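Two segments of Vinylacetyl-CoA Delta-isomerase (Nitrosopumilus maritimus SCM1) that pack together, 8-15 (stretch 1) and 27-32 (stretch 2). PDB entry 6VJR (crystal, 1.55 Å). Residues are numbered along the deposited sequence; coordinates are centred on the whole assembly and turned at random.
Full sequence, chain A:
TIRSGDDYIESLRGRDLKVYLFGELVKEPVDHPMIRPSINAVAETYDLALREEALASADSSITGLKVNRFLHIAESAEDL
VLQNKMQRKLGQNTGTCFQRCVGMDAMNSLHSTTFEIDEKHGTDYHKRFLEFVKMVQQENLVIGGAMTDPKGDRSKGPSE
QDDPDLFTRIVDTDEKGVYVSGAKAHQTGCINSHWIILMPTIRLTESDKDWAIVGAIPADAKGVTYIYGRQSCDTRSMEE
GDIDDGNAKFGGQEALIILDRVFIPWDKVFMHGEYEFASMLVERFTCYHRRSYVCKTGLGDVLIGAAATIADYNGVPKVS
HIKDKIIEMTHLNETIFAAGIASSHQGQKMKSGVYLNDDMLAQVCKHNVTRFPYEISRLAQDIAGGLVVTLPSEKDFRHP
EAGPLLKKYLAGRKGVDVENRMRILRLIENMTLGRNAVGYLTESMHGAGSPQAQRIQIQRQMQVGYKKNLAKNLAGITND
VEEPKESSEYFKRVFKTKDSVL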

# COMPACT_ATOMS: atom_id res chain seq x y z
N TYR A 8 44.75 3.13 5.51
CA TYR A 8 43.74 2.80 6.51
C TYR A 8 43.80 1.32 6.86
O TYR A 8 43.84 0.94 8.03
CB TYR A 8 42.37 3.21 6.02
CG TYR A 8 41.26 2.52 6.79
CD1 TYR A 8 40.98 2.84 8.14
CD2 TYR A 8 40.52 1.51 6.21
CE1 TYR A 8 40.01 2.18 8.86
CE2 TYR A 8 39.50 0.90 6.91
CZ TYR A 8 39.26 1.21 8.23
OH TYR A 8 38.25 0.54 8.86
N ILE A 9 43.87 0.47 5.84
CA ILE A 9 43.94 -0.97 6.10
C ILE A 9 45.18 -1.31 6.94
O ILE A 9 45.09 -2.04 7.91
CB ILE A 9 43.86 -1.74 4.78
CG1 ILE A 9 42.48 -1.53 4.17
CG2 ILE A 9 44.21 -3.22 4.93
CD1 ILE A 9 42.35 -2.05 2.76
N GLU A 10 46.32 -0.69 6.64
CA GLU A 10 47.52 -0.92 7.41
C GLU A 10 47.36 -0.46 8.86
O GLU A 10 47.87 -1.14 9.74
CB GLU A 10 48.66 -0.18 6.72
CG GLU A 10 50.02 -0.43 7.37
CD GLU A 10 50.46 -1.88 7.46
OE1 GLU A 10 50.17 -2.69 6.54
OE2 GLU A 10 51.10 -2.18 8.50
N SER A 11 46.64 0.64 9.12
CA SER A 11 46.42 1.16 10.46
C SER A 11 45.60 0.19 11.35
O SER A 11 45.63 0.31 12.58
CB SER A 11 45.68 2.51 10.42
OG SER A 11 44.26 2.31 10.26
N LEU A 12 44.92 -0.80 10.73
CA LEU A 12 44.09 -1.77 11.46
C LEU A 12 44.86 -3.02 11.86
O LEU A 12 44.31 -3.90 12.54
CB LEU A 12 42.89 -2.21 10.62
CG LEU A 12 41.87 -1.13 10.27
CD1 LEU A 12 40.74 -1.73 9.46
CD2 LEU A 12 41.37 -0.46 11.54
N ARG A 13 46.09 -3.15 11.35
CA ARG A 13 46.91 -4.34 11.57
C ARG A 13 47.66 -4.26 12.90
O ARG A 13 48.15 -3.21 13.30
CB ARG A 13 47.94 -4.57 10.47
CG ARG A 13 47.31 -4.95 9.14
CD ARG A 13 48.38 -5.30 8.13
NE ARG A 13 47.83 -5.66 6.82
CZ ARG A 13 47.32 -6.85 6.55
NH1 ARG A 13 47.32 -7.82 7.44
NH2 ARG A 13 46.85 -7.08 5.33
N GLY A 14 47.75 -5.40 13.57
CA GLY A 14 48.61 -5.51 14.71
C GLY A 14 48.04 -4.90 15.98
O GLY A 14 48.85 -4.66 16.89
N ARG A 15 46.69 -4.69 16.07
CA ARG A 15 46.12 -3.97 17.20
C ARG A 15 45.72 -4.86 18.38
O ARG A 15 45.52 -4.37 19.51
CB ARG A 15 44.92 -3.12 16.81
CG ARG A 15 45.25 -2.20 15.64
CD ARG A 15 44.25 -1.06 15.53
NE ARG A 15 42.91 -1.57 15.23
CZ ARG A 15 41.78 -0.86 15.26
NH1 ARG A 15 41.83 0.44 15.48
NH2 ARG A 15 40.63 -1.44 15.03
N LYS A 27 42.63 -13.11 15.62
CA LYS A 27 43.93 -12.52 15.87
C LYS A 27 44.16 -11.29 14.99
O LYS A 27 44.73 -10.29 15.44
CB LYS A 27 44.97 -13.64 15.73
CG LYS A 27 44.84 -14.76 16.77
CD LYS A 27 44.69 -14.29 18.22
CE LYS A 27 44.53 -15.38 19.25
NZ LYS A 27 45.62 -16.35 19.18
N GLU A 28 43.76 -11.39 13.72
CA GLU A 28 43.97 -10.29 12.81
C GLU A 28 42.72 -10.11 11.97
O GLU A 28 42.57 -10.73 10.89
CB GLU A 28 45.19 -10.55 11.93
CG GLU A 28 45.48 -9.39 10.99
CD GLU A 28 45.53 -8.05 11.72
OE1 GLU A 28 46.59 -7.84 12.39
OE2 GLU A 28 44.51 -7.28 11.67
N PRO A 29 41.80 -9.20 12.37
CA PRO A 29 40.56 -9.02 11.62
C PRO A 29 40.78 -8.70 10.14
O PRO A 29 40.00 -9.12 9.29
CB PRO A 29 39.86 -7.92 12.42
CG PRO A 29 40.36 -8.13 13.84
CD PRO A 29 41.83 -8.37 13.60
N VAL A 30 41.87 -7.97 9.82
CA VAL A 30 42.12 -7.53 8.45
C VAL A 30 42.27 -8.73 7.53
O VAL A 30 42.03 -8.63 6.33
CB VAL A 30 43.38 -6.64 8.36
CG1 VAL A 30 43.71 -6.25 6.92
CG2 VAL A 30 43.24 -5.38 9.17
N ASP A 31 42.74 -9.85 8.09
CA ASP A 31 42.98 -11.05 7.31
C ASP A 31 41.85 -12.07 7.41
O ASP A 31 41.97 -13.17 6.87
CB ASP A 31 44.29 -11.65 7.77
CG ASP A 31 45.53 -10.85 7.41
OD1 ASP A 31 45.46 -10.04 6.48
OD2 ASP A 31 46.54 -11.05 8.10
N HIS A 32 40.77 -11.75 8.12
CA HIS A 32 39.69 -12.71 8.27
C HIS A 32 38.71 -12.49 7.12
O HIS A 32 38.17 -11.39 6.96
CB HIS A 32 38.98 -12.54 9.61
CG HIS A 32 38.03 -13.65 9.94
ND1 HIS A 32 36.94 -13.98 9.18
CD2 HIS A 32 38.09 -14.52 10.96
CE1 HIS A 32 36.34 -15.01 9.77
NE2 HIS A 32 37.03 -15.35 10.86

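The two stretches meet in a small, mixed contact, in which Val 30 packs against apolar side chains near the end of a helix while two acidic residues, Glu 28 and Asp 31, bind the backbone and the guanidinium group of the segment that follows it. The buried surface is modest, 284 Å² summed over both sides, and Val 30 and Arg 13 contribute the most to it.

Stretch 1 enters as a helix that begins earlier in the chain and passes into a loop that carries Arg 13 and Gly 14. Around the passage into the loop, Leu 12 N bonds to Ile 9 O (3.1 Å) and Arg 13 N to Glu 10 O (3.1 Å), and Ser 11 OG donates to Tyr 8 O at 2.7 Å. Stretch 2 makes a short 3-10 segment at residues 29-31, with i to i-3 bonds from Asp 31 N to Glu 28 O (2.9 Å) and from His 32 N to Pro 29 O (3.0 Å). The nearest CA atoms across the contact are those of Arg 13 and Val 30, 6.5 Å apart. No hydrogen bond joins the two main chains directly; each one that crosses the contact uses a carboxylate as its acceptor.

The apolar part centres on Val 30, a buried residue whose CA-to-CB bond points toward stretch 1. With chi1 in the t well, its CG2 lies 3.5 Å from Leu 12 CB and its CG1 3.7 Å from Ile 9 CG2, so the two methyls reach different helix-side neighbours. The CA-to-CB bond of Leu 12 likewise points toward stretch 2, whereas that of Ile 9 points sideways. Val 30 CG1 also lies over one face of the Arg 13 guanidinium, 3.6 Å from NH2, a placement that leaves the polar edge of the group free for hydrogen bonding.

Asp 31 takes up that edge. Arg 13 extends through chi2 and chi3 both near 180°, which carries its charged end closer to stretch 2 although its CA-to-CB bond points sideways. The resulting salt bridge rests mainly on the hydrogen bond from Arg 13 NH1 to Asp 31 OD1, at 3.1 Å; weak bonds from NH1 of Arg 13 to OD2 of Asp 31 (3.4 Å) and from NH2 of Arg 13 to OD1 of Asp 31 (3.5 Å) supplement it. On its own stretch, Arg 13 NE makes a long salt bridge with Glu 10 OE1 at 3.8 Å, so the guanidinium lies between two negative charges.

Glu 28 ties the loop to the 3-10 segment. Glu 28 OE1 accepts a hydrogen bond from Gly 14 N at 2.9 Å, with a nearly straight N-H...O angle of 164°, while Glu 28 OE2 accepts one from Val 30 N at 3.3 Å. One carboxylate therefore binds an amide from each stretch. Gly 14 has a phi of 78°, a conformation that by itself favours glycine.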